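Local coordinates for protein PHOX (Pseudomonas fluorescens, PDB 4A9V) that hydrolyses phosphate monoesters as an alkaline phosphatase, using a mixed iron-calcium cofactor held within a beta-propeller, at residues Val121-Arg126 with Gln132-Ser137; Arg82-Ile87 with Ser137-Arg142; Arg382-Glu387 with Tyr426-Arg431. All coordinates share one frame; numbering follows the deposited sequence.

Contact 1. Residues Val121-Arg126 with Gln132-Ser137; sequences VIEVQR and QFVQGS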
loop_
_atom_site.group_PDB
_atom_site.type_symbol
_atom_site.label_atom_id
_atom_site.label_comp_id
_atom_site.label_asym_id
_atom_site.label_seq_id
_atom_site.Cartn_x
_atom_site.Cartn_y
_atom_site.Cartn_z
ATOM N N VAL A 121 -2.259 1.518 15.676
ATOM C CA VAL A 121 -1.329 2.537 16.149
ATOM C C VAL A 121 -0.673 2.028 17.424
ATOM O O VAL A 121 -1.365 1.553 18.328
ATOM C CB VAL A 121 -2.043 3.871 16.449
ATOM C CG1 VAL A 121 -1.042 4.927 16.901
ATOM C CG2 VAL A 121 -2.819 4.353 15.235
ATOM N N ILE A 122 0.658 2.039 17.440
ATOM C CA ILE A 122 1.416 1.554 18.587
ATOM C C ILE A 122 2.499 2.540 18.986
ATOM O O ILE A 122 3.041 3.257 18.148
ATOM C CB ILE A 122 2.047 0.172 18.320
ATOM C CG1 ILE A 122 3.112 0.238 17.218
ATOM C CG2 ILE A 122 0.967 -0.854 17.999
ATOM C CD1 ILE A 122 3.861 -1.067 17.033
ATOM N N GLU A 123 2.827 2.561 20.273
ATOM C CA GLU A 123 4.025 3.225 20.750
ATOM C C GLU A 123 5.193 2.257 20.763
ATOM O O GLU A 123 5.057 1.104 21.184
ATOM C CB GLU A 123 3.803 3.796 22.151
ATOM C CG GLU A 123 5.048 4.492 22.681
ATOM C CD GLU A 123 4.898 5.120 24.049
ATOM O OE1 GLU A 123 3.768 5.475 24.434
ATOM O OE2 GLU A 123 5.948 5.409 24.656
ATOM N N VAL A 124 6.353 2.758 20.344
ATOM C CA VAL A 124 7.610 2.057 20.532
ATOM C C VAL A 124 8.566 2.940 21.327
ATOM O O VAL A 124 8.505 4.171 21.266
ATOM C CB VAL A 124 8.236 1.633 19.183
ATOM C CG1 VAL A 124 7.349 0.603 18.509
ATOM C CG2 VAL A 124 8.453 2.824 18.265
ATOM N N GLN A 125 9.427 2.303 22.106
ATOM C CA GLN A 125 10.393 3.008 22.934
ATOM C C GLN A 125 11.737 2.329 22.766
ATOM O O GLN A 125 11.821 1.105 22.658
ATOM C CB GLN A 125 9.981 2.961 24.408
ATOM C CG GLN A 125 9.011 4.051 24.835
ATOM C CD GLN A 125 8.641 3.961 26.307
ATOM O OE1 GLN A 125 9.280 3.237 27.074
ATOM N NE2 GLN A 125 7.529 4.592 26.678
ATOM N N ARG A 126 12.792 3.120 22.858
ATOM C CA ARG A 126 14.128 2.603 22.698
ATOM C C ARG A 126 14.735 2.364 24.063
ATOM O O ARG A 126 14.800 3.271 24.896
ATOM C CB ARG A 126 14.985 3.576 21.912
ATOM C CG ARG A 126 16.427 3.133 21.832
ATOM C CD ARG A 126 17.171 3.842 20.726
ATOM N NE ARG A 126 16.901 5.275 20.692
ATOM C CZ ARG A 126 17.134 6.025 19.625
ATOM N NH1 ARG A 126 17.639 5.461 18.537
ATOM N NH2 ARG A 126 16.776 7.299 19.607
ATOM N N GLN A 132 11.323 -1.226 21.002
ATOM C CA GLN A 132 10.380 -2.262 21.400
ATOM C C GLN A 132 8.979 -1.681 21.560
ATOM O O GLN A 132 8.801 -0.531 21.963
ATOM C CB GLN A 132 10.821 -2.923 22.712
ATOM C CG GLN A 132 12.210 -3.545 22.681
ATOM C CD GLN A 132 12.628 -4.094 24.032
ATOM O OE1 GLN A 132 12.830 -3.331 24.977
ATOM N NE2 GLN A 132 12.541 -5.410 24.183
ATOM N N PHE A 133 7.992 -2.526 21.315
ATOM C CA PHE A 133 6.600 -2.194 21.531
ATOM C C PHE A 133 6.327 -1.912 23.007
ATOM O O PHE A 133 6.784 -2.651 23.879
ATOM C CB PHE A 133 5.742 -3.360 21.030
ATOM C CG PHE A 133 4.290 -3.247 21.375
ATOM C CD1 PHE A 133 3.554 -2.133 21.010
ATOM C CD2 PHE A 133 3.649 -4.264 22.065
ATOM C CE1 PHE A 133 2.207 -2.038 21.318
ATOM C CE2 PHE A 133 2.302 -4.176 22.372
ATOM C CZ PHE A 133 1.590 -3.045 22.029
ATOM N N VAL A 134 5.527 -0.881 23.260
ATOM C CA VAL A 134 5.062 -0.536 24.603
ATOM C C VAL A 134 3.577 -0.870 24.744
ATOM O O VAL A 134 2.697 -0.078 24.384
ATOM C CB VAL A 134 5.277 0.965 24.898
ATOM C CG1 VAL A 134 4.841 1.305 26.312
ATOM C CG2 VAL A 134 6.732 1.335 24.695
ATOM N N GLN A 135 3.289 -2.055 25.272
ATOM C CA GLN A 135 1.914 -2.425 25.573
ATOM C C GLN A 135 1.376 -1.497 26.657
ATOM O O GLN A 135 2.117 -1.090 27.551
ATOM C CB GLN A 135 1.840 -3.885 26.025
ATOM C CG GLN A 135 0.422 -4.416 26.087
ATOM C CD GLN A 135 0.339 -5.890 26.438
ATOM O OE1 GLN A 135 1.295 -6.647 26.258
ATOM N NE2 GLN A 135 -0.815 -6.305 26.925
ATOM N N GLY A 136 0.113 -1.099 26.541
ATOM C CA GLY A 136 -0.507 -0.254 27.555
ATOM C C GLY A 136 -0.291 1.243 27.378
ATOM O O GLY A 136 -0.785 2.032 28.177
ATOM N N SER A 137 0.399 1.658 26.322
ATOM C CA SER A 137 0.517 3.081 26.014
ATOM C C SER A 137 -0.861 3.676 25.767
ATOM O O SER A 137 -1.684 3.080 25.066
ATOM C CB SER A 137 1.381 3.283 24.778
ATOM O OG SER A 137 1.307 4.627 24.337
#
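Val124 and Phe133 face each other as an antiparallel non-hydrogen-bonded pair, and beside them Gln125 and Gln132 form a hydrogen-bonded pair, with Gln125 N to Gln132 O and Gln132 N to Gln125 O both 2.9 Å. One more backbone bond follows, from Val134 N to Glu123 O at 2.9 Å. Residues 134-137 then leave the pairing through a type II beta turn. Gly136 suits this turn, because at its backbone angles a side chain would press on the carbonyl oxygen before it.

The chain returns to the partner strand through Ser137. Glu123 meets it with an extended side chain whose CG stands anti to the backbone N (chi1 180°). Ser137 OG donates to Glu123 OE1 over a short 2.6 Å. It arrives on the anti side of the oxygen, 19° out of the carboxylate plane. Glu123 OE2 takes a different bond, from Gln125 NE2 of its own strand at 2.7 Å. That amide comes from above the carboxylate plane, 38° out of it. In the conformer described, Arg82 of the neighbouring strand adds a salt bridge to the same OE2.

Val134 CG2 packs along the Gln125 side chain, 3.5 Å from Gln125 CG and close to CB and CD. Phe133 sets its ring against Ile122, and the two side chains cross at about a right angle. Phe133 CE1 is 3.7 Å from Ile122 CB. The backbone N of Gln135 sits over the centre of one face of this ring.

The two strands make the outer hairpin of a four-stranded antiparallel sheet, a propeller blade. The Glu123 carboxylate is buried but gripped at both oxygens, by the Ser137 hydroxyl and the Gln125 amide, with Arg82 adding its charge in that conformer, so it is probably ionised and held against rotation.

Contact 2. Residues Arg82-Ile87 with Ser137-Arg142; sequences RALMAI and SRYNRR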
loop_
_atom_site.group_PDB
_atom_site.type_symbol
_atom_site.label_atom_id
_atom_site.label_comp_id
_atom_site.label_asym_id
_atom_site.label_seq_id
_atom_site.Cartn_x
_atom_site.Cartn_y
_atom_site.Cartn_z
ATOM N N ARG A 82 11.188 7.765 22.106
ATOM C CA ARG A 82 9.799 7.337 21.912
ATOM C C ARG A 82 9.416 7.617 20.463
ATOM O O ARG A 82 9.902 8.573 19.860
ATOM C CB ARG A 82 8.830 8.098 22.836
ATOM C CG ARG A 82 8.984 7.846 24.331
ATOM C CD ARG A 82 7.997 8.683 25.140
ATOM N NE ARG A 82 6.651 8.116 25.126
ATOM C CZ ARG A 82 5.596 8.681 25.699
ATOM N NH1 ARG A 82 5.732 9.831 26.344
ATOM N NH2 ARG A 82 4.396 8.123 25.581
ATOM N N ALA A 83 8.471 6.839 19.940
ATOM C CA ALA A 83 7.897 7.102 18.620
ATOM C C ALA A 83 6.544 6.419 18.564
ATOM O O ALA A 83 6.268 5.506 19.345
ATOM C CB ALA A 83 8.802 6.579 17.516
ATOM N N LEU A 84 5.693 6.864 17.648
ATOM C CA LEU A 84 4.487 6.125 17.317
ATOM C C LEU A 84 4.654 5.512 15.940
ATOM O O LEU A 84 5.257 6.103 15.057
ATOM C CB LEU A 84 3.244 7.026 17.333
ATOM C CG LEU A 84 2.966 7.774 18.637
ATOM C CD1 LEU A 84 1.632 8.491 18.511
ATOM C CD2 LEU A 84 2.958 6.831 19.832
ATOM N N MET A 85 4.074 4.334 15.749
ATOM C CA MET A 85 3.963 3.749 14.427
ATOM C C MET A 85 2.499 3.499 14.122
ATOM O O MET A 85 1.758 3.030 14.981
ATOM C CB MET A 85 4.745 2.437 14.365
ATOM C CG MET A 85 6.230 2.645 14.538
ATOM S SD MET A 85 7.222 1.136 14.473
ATOM C CE MET A 85 7.142 0.728 12.731
ATOM N N ALA A 86 2.079 3.844 12.911
ATOM C CA ALA A 86 0.759 3.500 12.430
ATOM C C ALA A 86 0.953 2.466 11.337
ATOM O O ALA A 86 1.708 2.693 10.383
ATOM C CB ALA A 86 0.059 4.733 11.880
ATOM N N ILE A 87 0.314 1.310 11.510
ATOM C CA ILE A 87 0.581 0.139 10.693
ATOM C C ILE A 87 -0.743 -0.399 10.159
ATOM O O ILE A 87 -1.670 -0.702 10.915
ATOM C CB ILE A 87 1.289 -0.951 11.514
ATOM C CG1 ILE A 87 2.622 -0.445 12.081
ATOM C CG2 ILE A 87 1.489 -2.196 10.669
ATOM C CD1 ILE A 87 3.042 -1.129 13.369
ATOM N N SER A 137 0.399 1.658 26.322
ATOM C CA SER A 137 0.517 3.081 26.014
ATOM C C SER A 137 -0.861 3.676 25.767
ATOM O O SER A 137 -1.684 3.080 25.066
ATOM C CB SER A 137 1.381 3.283 24.778
ATOM O OG SER A 137 1.307 4.627 24.337
ATOM N N ARG A 138 -1.042 4.925 26.177
ATOM C CA ARG A 138 -2.290 5.627 25.920
ATOM C C ARG A 138 -2.511 5.908 24.431
ATOM O O ARG A 138 -3.634 6.171 24.011
ATOM C CB ARG A 138 -2.342 6.931 26.718
ATOM C CG ARG A 138 -1.514 8.056 26.128
ATOM C CD ARG A 138 -1.804 9.391 26.808
ATOM N NE ARG A 138 -3.146 9.891 26.514
ATOM C CZ ARG A 138 -3.422 10.814 25.592
ATOM N NH1 ARG A 138 -2.436 11.498 25.020
ATOM N NH2 ARG A 138 -4.678 11.185 25.381
ATOM N N TYR A 139 -1.455 5.795 23.629
ATOM C CA TYR A 139 -1.557 6.034 22.192
ATOM C C TYR A 139 -1.957 4.784 21.410
ATOM O O TYR A 139 -2.295 4.870 20.237
ATOM C CB TYR A 139 -0.243 6.597 21.664
ATOM C CG TYR A 139 0.060 7.979 22.196
ATOM C CD1 TYR A 139 -0.588 9.088 21.679
ATOM C CD2 TYR A 139 0.879 8.156 23.302
ATOM C CE1 TYR A 139 -0.372 10.347 22.202
ATOM C CE2 TYR A 139 1.057 9.407 23.868
ATOM C CZ TYR A 139 0.443 10.500 23.302
ATOM O OH TYR A 139 0.613 11.753 23.848
ATOM N N ASN A 140 -1.831 3.611 22.016
ATOM C CA ASN A 140 -2.122 2.382 21.288
ATOM C C ASN A 140 -3.596 2.352 20.914
ATOM O O ASN A 140 -4.456 2.642 21.745
ATOM C CB ASN A 140 -1.784 1.151 22.121
ATOM C CG ASN A 140 -0.295 0.977 22.345
ATOM O OD1 ASN A 140 0.539 1.668 21.745
ATOM N ND2 ASN A 140 0.048 0.004 23.179
ATOM N N ARG A 141 -3.900 1.905 19.700
ATOM C CA ARG A 141 -5.264 1.984 19.215
ATOM C C ARG A 141 -5.462 1.034 18.054
ATOM O O ARG A 141 -4.612 0.942 17.175
ATOM C CB ARG A 141 -5.541 3.417 18.762
ATOM C CG ARG A 141 -6.966 3.666 18.358
ATOM C CD ARG A 141 -7.142 5.081 17.852
ATOM N NE ARG A 141 -8.533 5.316 17.530
ATOM C CZ ARG A 141 -9.035 6.482 17.162
ATOM N NH1 ARG A 141 -8.223 7.492 16.867
ATOM N NH2 ARG A 141 -10.348 6.599 17.013
ATOM N N ARG A 142 -6.628 0.400 18.012
ATOM C CA ARG A 142 -7.130 -0.226 16.792
ATOM C C ARG A 142 -8.193 0.648 16.143
ATOM O O ARG A 142 -9.166 1.042 16.783
ATOM C CB ARG A 142 -7.707 -1.612 17.070
ATOM C CG ARG A 142 -6.679 -2.692 17.352
ATOM C CD ARG A 142 -5.615 -2.826 16.271
ATOM N NE ARG A 142 -6.142 -2.794 14.909
ATOM C CZ ARG A 142 -6.957 -3.713 14.402
ATOM N NH1 ARG A 142 -7.144 -4.864 15.029
ATOM N NH2 ARG A 142 -7.591 -3.490 13.259
#
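Leu84 lays both its methyls against the base of the Tyr139 side chain. Leu84 CD2 touches Tyr139 CB at 3.7 Å, and Leu84 CD1 reaches Tyr139 CD1 at 3.9 Å. The two side chains cross at about a right angle.

Arg82, two residues earlier on the same side of its strand, meets the ring farther out. The bend at its chi3 (78°) brings the guanidinium up to the tyrosine. Arg82 NH2 lies at the ring edge, near the ring plane, 4.0 Å from Tyr139 CE2. The guanidinium and ring planes are 63° apart, and no stack forms. The stronger partners of Arg82 lie outside these segments: its NE makes a salt bridge with Glu123, and it forms a cation-pi contact with Phe76. Phe76 also meets Tyr139 edge-to-face. Arg82 was modelled in two conformers, so its part of the contact is less certain.

Tyr139 is positioned by its own chain. Residues 137-140 form a type I beta turn, closed by Asn140 N to Ser137 O at 3.1 Å. Within it Ser137 OG accepts from Tyr139 N at 3.1 Å, an ST turn. Arg138 CG lies 3.6 Å above one face of the Tyr139 ring, offset toward the rim.

Strands 82-89 and 130-144 are not neighbours in their sheet, for strand 118-127 runs between them. The contact spans that strand by side chains alone. Its chemistry is apolar at the tyrosine base and cationic at the ring edge, with the Arg82 charge probably balanced by Glu123.

Contact 3. Residues Arg382-Glu387 with Tyr426-Arg431; sequences RMDRPE and YGQILR. With CA (calcium ion), chain R; CA (calcium ion), chain Q; FEO (mu-oxo-diiron), chain S.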
loop_
_atom_site.group_PDB
_atom_site.type_symbol
_atom_site.label_atom_id
_atom_site.label_comp_id
_atom_site.label_asym_id
_atom_site.label_seq_id
_atom_site.Cartn_x
_atom_site.Cartn_y
_atom_site.Cartn_z
ATOM N N ARG A 382 -3.374 3.499 -19.463
ATOM C CA ARG A 382 -3.546 2.264 -18.702
ATOM C C ARG A 382 -2.196 1.656 -18.342
ATOM O O ARG A 382 -1.324 1.528 -19.200
ATOM C CB ARG A 382 -4.361 1.278 -19.537
ATOM C CG ARG A 382 -5.755 1.789 -19.876
ATOM C CD ARG A 382 -6.575 0.732 -20.589
ATOM N NE ARG A 382 -7.004 -0.304 -19.659
ATOM C CZ ARG A 382 -7.795 -1.315 -19.989
ATOM N NH1 ARG A 382 -8.050 -1.545 -21.265
ATOM N NH2 ARG A 382 -8.276 -2.134 -19.060
ATOM N N MET A 383 -2.019 1.309 -17.066
ATOM C CA MET A 383 -0.710 0.940 -16.529
ATOM C C MET A 383 -0.669 -0.508 -16.034
ATOM O O MET A 383 -1.690 -1.093 -15.658
ATOM C CB MET A 383 -0.325 1.878 -15.383
ATOM C CG MET A 383 -0.301 3.354 -15.761
ATOM S SD MET A 383 0.825 3.787 -17.100
ATOM C CE MET A 383 2.403 3.628 -16.275
ATOM N N ASP A 384 0.553 -1.030 -15.930
ATOM C CA ASP A 384 0.799 -2.378 -15.406
ATOM C C ASP A 384 0.798 -2.394 -13.863
ATOM O O ASP A 384 1.843 -2.563 -13.230
ATOM C CB ASP A 384 2.155 -2.911 -15.896
ATOM C CG ASP A 384 2.196 -3.247 -17.379
ATOM O OD1 ASP A 384 1.143 -3.212 -18.052
ATOM O OD2 ASP A 384 3.312 -3.608 -17.829
ATOM N N ARG A 385 -0.388 -2.281 -13.273
ATOM C CA ARG A 385 -0.573 -2.411 -11.822
ATOM C C ARG A 385 0.351 -1.507 -11.017
ATOM O O ARG A 385 1.250 -1.974 -10.308
ATOM C CB ARG A 385 -0.411 -3.855 -11.369
ATOM C CG ARG A 385 -1.468 -4.791 -11.919
ATOM C CD ARG A 385 -1.348 -6.151 -11.268
ATOM N NE ARG A 385 -1.562 -6.041 -9.835
ATOM C CZ ARG A 385 -1.081 -6.891 -8.941
ATOM N NH1 ARG A 385 -0.613 -8.065 -9.343
ATOM N NH2 ARG A 385 -1.208 -6.633 -7.645
ATOM N N PRO A 386 0.060 -0.203 -11.016
ATOM C CA PRO A 386 0.759 0.696 -10.107
ATOM C C PRO A 386 0.576 0.286 -8.658
ATOM O O PRO A 386 -0.555 0.112 -8.200
ATOM C CB PRO A 386 0.098 2.056 -10.369
ATOM C CG PRO A 386 -0.625 1.917 -11.662
ATOM C CD PRO A 386 -1.002 0.478 -11.772
ATOM N N GLU A 387 1.686 0.123 -7.951
ATOM C CA GLU A 387 1.629 -0.065 -6.511
ATOM C C GLU A 387 2.286 1.137 -5.830
ATOM O O GLU A 387 1.782 2.247 -5.982
ATOM C CB GLU A 387 2.124 -1.455 -6.096
ATOM C CG GLU A 387 1.137 -2.533 -6.545
ATOM C CD GLU A 387 1.315 -3.871 -5.843
ATOM O OE1 GLU A 387 2.223 -4.623 -6.253
ATOM O OE2 GLU A 387 0.534 -4.200 -4.911
ATOM N N TYR A 426 6.930 -9.995 -14.675
ATOM C CA TYR A 426 8.026 -9.567 -13.800
ATOM C C TYR A 426 7.884 -8.166 -13.212
ATOM O O TYR A 426 8.376 -7.915 -12.118
ATOM C CB TYR A 426 9.369 -9.656 -14.517
ATOM C CG TYR A 426 9.749 -11.055 -14.947
ATOM C CD1 TYR A 426 10.082 -12.024 -14.012
ATOM C CD2 TYR A 426 9.846 -11.387 -16.295
ATOM C CE1 TYR A 426 10.469 -13.295 -14.408
ATOM C CE2 TYR A 426 10.250 -12.648 -16.698
ATOM C CZ TYR A 426 10.589 -13.587 -15.755
ATOM O OH TYR A 426 10.973 -14.840 -16.187
ATOM N N GLY A 427 7.333 -7.234 -13.987
ATOM C CA GLY A 427 7.199 -5.853 -13.537
ATOM C C GLY A 427 8.388 -4.958 -13.839
ATOM O O GLY A 427 9.378 -5.362 -14.462
ATOM N N GLN A 428 8.264 -3.714 -13.398
ATOM C CA GLN A 428 9.238 -2.683 -13.698
ATOM C C GLN A 428 9.022 -1.524 -12.720
ATOM O O GLN A 428 8.000 -1.474 -12.025
ATOM C CB GLN A 428 9.126 -2.215 -15.166
ATOM C CG GLN A 428 7.795 -1.570 -15.551
ATOM C CD GLN A 428 6.810 -2.543 -16.187
ATOM O OE1 GLN A 428 6.970 -3.758 -16.104
ATOM N NE2 GLN A 428 5.739 -2.005 -16.756
ATOM N N ILE A 429 10.040 -0.679 -12.584
ATOM C CA ILE A 429 9.935 0.521 -11.756
ATOM C C ILE A 429 10.059 1.750 -12.646
ATOM O O ILE A 429 11.054 1.933 -13.369
ATOM C CB ILE A 429 10.981 0.570 -10.625
ATOM C CG1 ILE A 429 10.864 -0.687 -9.760
ATOM C CG2 ILE A 429 10.782 1.835 -9.803
ATOM C CD1 ILE A 429 11.871 -0.760 -8.629
ATOM N N LEU A 430 9.014 2.565 -12.603
ATOM C CA LEU A 430 8.880 3.787 -13.365
ATOM C C LEU A 430 9.353 4.979 -12.533
ATOM O O LEU A 430 9.079 5.047 -11.338
ATOM C CB LEU A 430 7.401 3.944 -13.717
ATOM C CG LEU A 430 6.908 5.264 -14.292
ATOM C CD1 LEU A 430 7.519 5.545 -15.654
ATOM C CD2 LEU A 430 5.394 5.225 -14.379
ATOM N N ARG A 431 10.109 5.882 -13.152
ATOM C CA ARG A 431 10.553 7.115 -12.519
ATOM C C ARG A 431 10.053 8.296 -13.326
ATOM O O ARG A 431 10.063 8.252 -14.557
ATOM C CB ARG A 431 12.087 7.134 -12.440
ATOM C CG ARG A 431 12.684 8.470 -12.043
ATOM C CD ARG A 431 14.142 8.353 -11.636
ATOM N NE ARG A 431 14.964 7.786 -12.697
ATOM C CZ ARG A 431 16.208 7.345 -12.524
ATOM N NH1 ARG A 431 16.798 7.454 -11.342
ATOM N NH2 ARG A 431 16.848 6.777 -13.534
HETATM CA CA CA R . 1.388 -6.599 -4.908
HETATM CA CA CA Q . 1.151 -4.173 -2.169
HETATM FE FE1 FEO S . -2.372 -4.352 -1.191
HETATM FE FE2 FEO S . -1.507 -3.608 -4.472
HETATM O O FEO S . -1.213 -4.448 -2.759
HETATM O O HOH W 1 -0.883 -7.316 -4.658
HETATM O O HOH W 2 -0.628 -5.125 -0.179
HETATM O O HOH W 3 1.175 -2.788 -0.071
HETATM O O HOH W 4 2.770 -5.227 -0.598
HETATM O O HOH W 5 0.505 -6.701 -2.483
#
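Asp384 and Gln428 meet through one nearly straight hydrogen bond, from Gln428 NE2 to Asp384 OD2 at 3.1 Å and 171°. Asp384 OD2 lies near the plane of the Gln428 amide, while the donor reaches OD2 on the anti side, 34° out of the carboxylate plane. The carboxylate and amide are turned steeply against each other. Gln428 CG stands between the backbone N and the carbonyl carbon (chi1 62°), and a further bend at chi2 brings the amide round to Asp384.

Both groups have other partners: Asp384 OD1 makes a salt bridge with Arg408, and Gln428 OE1 accepts from Asn424. A leucine in place of Gln428 would probably leave Asp384 OD2 without this donor and Asn424 without its acceptor.

Beside this polar bond the packing is apolar and buried. Met383 bends twice along its chain, and its CE methyl touches Leu430 CD2 at 3.9 Å. Leu402 of the intervening strand packs on Met383, Gln428 and Leu430.

The other end of residues 382-387 is quite different, for it turns away from 426-431 to a watery metal cluster. Glu387 OE1 and OE2 chelate one calcium ion, both at 2.5 Å. Glu387 OE2 also binds an iron of the mu-oxo-diiron group at 2.2 Å and a second calcium ion at 2.8 Å, so one oxygen bridges three metals. Four waters complete much of the shell of that second calcium ion. In the conformer described, Arg385 NE makes a salt bridge with Asp292, and NH2 adds a weak bond to a water on the first calcium ion.

Glu194, Glu273 and Asp292 share the iron with Glu387, and Asp479 and Asp494 share calcium with it. The arrangement is that of a beta-propeller whose strands and connecting loops offer carboxylates to a metal cofactor.

Contacts 1 and 2 belong to one blade. They share Ser137, both use strand 130-144, and contact 1 is nested inside the loop closed by contact 2. Their centres are about 6 Å apart, and Glu123 with Arg82 ties them together. Contact 3 lies on the opposite side of the chain's centre, with its own centre about 36 Å from that of contact 1. Contacts 1 and 2 are partly buried and away from the metals, whereas the touching residues of contact 3 are all buried. Contact 1 pairs neighbouring strands by backbone bonds. Contacts 2 and 3 reach across an intervening strand by side chains, and only contact 3 leads into the cofactor.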